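Local coordinates for response regulator CheY-like protein (Mesorhizobium loti, PDB 3SNK), which forms the CheY-like receiver domain at the N-terminal end of a putative pilus assembly protein that probably binds and hydrolyses ATP, at residues 91-96 and 116-121. Sequence-based numbering, arbitrary orientation.
Sequences IAVSDE and KPLDGK
Lys116 NZ is held by two carboxylates, forming salt bridges to Asp23 and Asp66. Across the contact the backbone N of Lys116 gives a hydrogen bond to Ser94 O, with 3.3 Å between N and O. The N-H points fairly straight at the oxygen, at 158°, but the donor sits above the carbonyl plane. Ser94 OG donates to Asp95 O, 2.7 Å away and in the plane of that carbonyl. This local bond lies where strand 90-94 ends.

The fold is the parallel, five-stranded receiver sheet with strand order 2-1-3-4-5. The contact joins the C-terminal end of strand 90-94 to the loop between strand 112-115 and helix 120-129. Lys116 precedes a cis peptide bond to Pro117, the Lys-Pro pair familiar from CheY-like receivers. Its tie to Asp23 and Asp66 is consistent with the lysine-acid cluster of their phosphorylation site.

Beside the Lys116-Ser94 bond the packing is apolar. Val93 CG1, anti to the backbone N (chi1 -173°), meets Lys116 CG at 3.8 Å. Val93 CG2 lies 3.8 Å from Leu118 CD2, and CD2 almost equally touches CG1. Both partners cross the valine at about a right angle. Phe26 of helix 24-36 touches all three side chains. Asp95 OD1 rests 3.6 Å from Lys116 CB. Asp95 OD2 stays 5.2 Å from Lys116 NZ, too far for a salt bridge.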
ATOM      1  N   ILE A  91       3.157  -1.743  -2.175  1.00 37.48           N
ATOM      2  CA  ILE A  91       2.303  -2.819  -2.692  1.00 39.33           C
ATOM      3  C   ILE A  91       1.013  -2.155  -3.075  1.00 44.91           C
ATOM      4  O   ILE A  91       0.376  -1.528  -2.222  1.00 44.26           O
ATOM      5  CB  ILE A  91       2.141  -4.020  -1.727  1.00 42.19           C
ATOM      6  CG1 ILE A  91       3.498  -4.718  -1.531  1.00 43.28           C
ATOM      7  CG2 ILE A  91       1.093  -5.019  -2.270  1.00 45.11           C
ATOM      8  CD1 ILE A  91       3.593  -5.599  -0.266  1.00 54.40           C
ATOM      9  N   ALA A  92       0.665  -2.224  -4.366  1.00 41.90           N
ATOM     10  CA  ALA A  92      -0.571  -1.593  -4.828  1.00 41.71           C
ATOM     11  C   ALA A  92      -1.666  -2.628  -4.969  1.00 47.28           C
ATOM     12  O   ALA A  92      -1.446  -3.709  -5.510  1.00 46.86           O
ATOM     13  CB  ALA A  92      -0.346  -0.875  -6.145  1.00 42.25           C
ATOM     14  N   VAL A  93      -2.848  -2.293  -4.436  1.00 45.18           N
ATOM     15  CA  VAL A  93      -4.040  -3.118  -4.523  1.00 46.93           C
ATOM     16  C   VAL A  93      -5.080  -2.265  -5.223  1.00 53.53           C
ATOM     17  O   VAL A  93      -5.342  -1.122  -4.824  1.00 51.82           O
ATOM     18  CB  VAL A  93      -4.541  -3.676  -3.155  1.00 50.39           C
ATOM     19  CG1 VAL A  93      -5.683  -4.677  -3.354  1.00 52.16           C
ATOM     20  CG2 VAL A  93      -3.402  -4.311  -2.367  1.00 48.95           C
ATOM     21  N   SER A  94      -5.661  -2.805  -6.282  1.00 52.72           N
ATOM     22  CA  SER A  94      -6.697  -2.083  -6.993  1.00 54.53           C
ATOM     23  C   SER A  94      -7.642  -3.039  -7.661  1.00 60.43           C
ATOM     24  O   SER A  94      -7.343  -4.227  -7.805  1.00 60.44           O
ATOM     25  CB  SER A  94      -6.070  -1.160  -8.042  1.00 57.90           C
ATOM     26  OG  SER A  94      -5.649  -1.889  -9.186  1.00 63.78           O
ATOM     27  N   ASP A  95      -8.764  -2.499  -8.134  1.00 59.34           N
ATOM     28  CA  ASP A  95      -9.693  -3.215  -9.006  1.00 61.90           C
ATOM     29  C   ASP A  95      -9.109  -2.987 -10.413  1.00 62.43           C
ATOM     30  O   ASP A  95      -7.957  -2.556 -10.501  1.00 58.03           O
ATOM     31  CB  ASP A  95     -11.123  -2.678  -8.823  1.00 67.31           C
ATOM     32  CG  ASP A  95     -11.723  -3.024  -7.471  1.00 82.59           C
ATOM     33  OD1 ASP A  95     -12.003  -4.230  -7.233  1.00 86.75           O
ATOM     34  OD2 ASP A  95     -11.919  -2.095  -6.652  1.00 86.21           O
ATOM     35  N   GLU A  96      -9.850  -3.230 -11.487  1.00 61.04           N
ATOM     36  CA  GLU A  96      -9.302  -2.985 -12.827  1.00 62.37           C
ATOM     37  C   GLU A  96      -9.122  -1.493 -13.057  1.00 64.07           C
ATOM     38  O   GLU A  96      -9.927  -0.686 -12.581  1.00 63.56           O
ATOM     39  CB  GLU A  96     -10.201  -3.589 -13.928  1.00 69.18           C
ATOM     40  CG  GLU A  96      -9.424  -3.938 -15.190  1.00 86.91           C
ATOM     41  CD  GLU A  96     -10.198  -3.831 -16.491  1.00119.66           C
ATOM     42  OE1 GLU A  96     -11.206  -4.559 -16.650  1.00118.24           O
ATOM     43  OE2 GLU A  96      -9.775  -3.041 -17.366  1.00119.30           O
ATOM     44  N   LYS A 116      -8.106  -7.086  -6.418  1.00 72.73           N
ATOM     45  CA  LYS A 116      -9.155  -7.396  -5.441  1.00 74.97           C
ATOM     46  C   LYS A 116     -10.202  -8.386  -6.001  1.00 84.86           C
ATOM     47  O   LYS A 116     -10.613  -8.226  -7.155  1.00 86.48           O
ATOM     48  CB  LYS A 116      -9.860  -6.113  -4.997  1.00 78.51           C
ATOM     49  CG  LYS A 116      -9.397  -5.570  -3.659  1.00 90.48           C
ATOM     50  CD  LYS A 116     -10.215  -4.342  -3.279  1.00 93.78           C
ATOM     51  CE  LYS A 116      -9.806  -3.732  -1.966  1.00 88.11           C
ATOM     52  NZ  LYS A 116     -10.632  -2.543  -1.655  1.00 88.15           N
ATOM     53  N   PRO A 117     -10.680  -9.392  -5.219  1.00 84.82           N
ATOM     54  CA  PRO A 117     -10.311  -9.725  -3.826  1.00 83.87           C
ATOM     55  C   PRO A 117      -8.963 -10.436  -3.764  1.00 89.04           C
ATOM     56  O   PRO A 117      -8.741 -11.397  -4.509  1.00 88.95           O
ATOM     57  CB  PRO A 117     -11.474 -10.623  -3.366  1.00 87.97           C
ATOM     58  CG  PRO A 117     -11.953 -11.302  -4.613  1.00 94.36           C
ATOM     59  CD  PRO A 117     -11.697 -10.332  -5.749  1.00 89.85           C
ATOM     60  N   LEU A 118      -8.037  -9.943  -2.923  1.00 87.60           N
ATOM     61  CA  LEU A 118      -6.727 -10.591  -2.869  1.00 87.93           C
ATOM     62  C   LEU A 118      -6.780 -11.840  -2.016  1.00 93.64           C
ATOM     63  O   LEU A 118      -7.462 -11.861  -0.991  1.00 93.66           O
ATOM     64  CB  LEU A 118      -5.563  -9.668  -2.424  1.00 85.76           C
ATOM     65  CG  LEU A 118      -5.689  -8.759  -1.182  1.00 89.99           C
ATOM     66  CD1 LEU A 118      -5.577  -9.538   0.131  1.00 91.00           C
ATOM     67  CD2 LEU A 118      -4.564  -7.750  -1.176  1.00 90.87           C
ATOM     68  N   ASP A 119      -6.088 -12.895  -2.469  1.00 91.88           N
ATOM     69  CA  ASP A 119      -5.987 -14.140  -1.715  1.00 93.57           C
ATOM     70  C   ASP A 119      -4.889 -13.957  -0.658  1.00 94.89           C
ATOM     71  O   ASP A 119      -4.053 -13.044  -0.780  1.00 92.85           O
ATOM     72  CB  ASP A 119      -5.723 -15.358  -2.637  1.00 98.44           C
ATOM     73  CG  ASP A 119      -4.571 -15.201  -3.617  1.00111.26           C
ATOM     74  OD1 ASP A 119      -4.618 -14.261  -4.445  1.00112.28           O
ATOM     75  OD2 ASP A 119      -3.653 -16.052  -3.596  1.00116.69           O
ATOM     76  N   GLY A 120      -4.944 -14.779   0.388  1.00 91.20           N
ATOM     77  CA  GLY A 120      -3.999 -14.752   1.499  1.00 88.99           C
ATOM     78  C   GLY A 120      -2.556 -14.857   1.058  1.00 88.58           C
ATOM     79  O   GLY A 120      -1.752 -13.960   1.345  1.00 86.22           O
ATOM     80  N   LYS A 121      -2.249 -15.925   0.295  1.00 83.51           N
ATOM     81  CA  LYS A 121      -0.925 -16.260  -0.228  1.00 82.69           C
ATOM     82  C   LYS A 121      -0.261 -15.111  -1.013  1.00 81.49           C
ATOM     83  O   LYS A 121       0.918 -14.846  -0.787  1.00 79.71           O
ATOM     84  CB  LYS A 121      -1.003 -17.508  -1.118  1.00 88.25           C
TER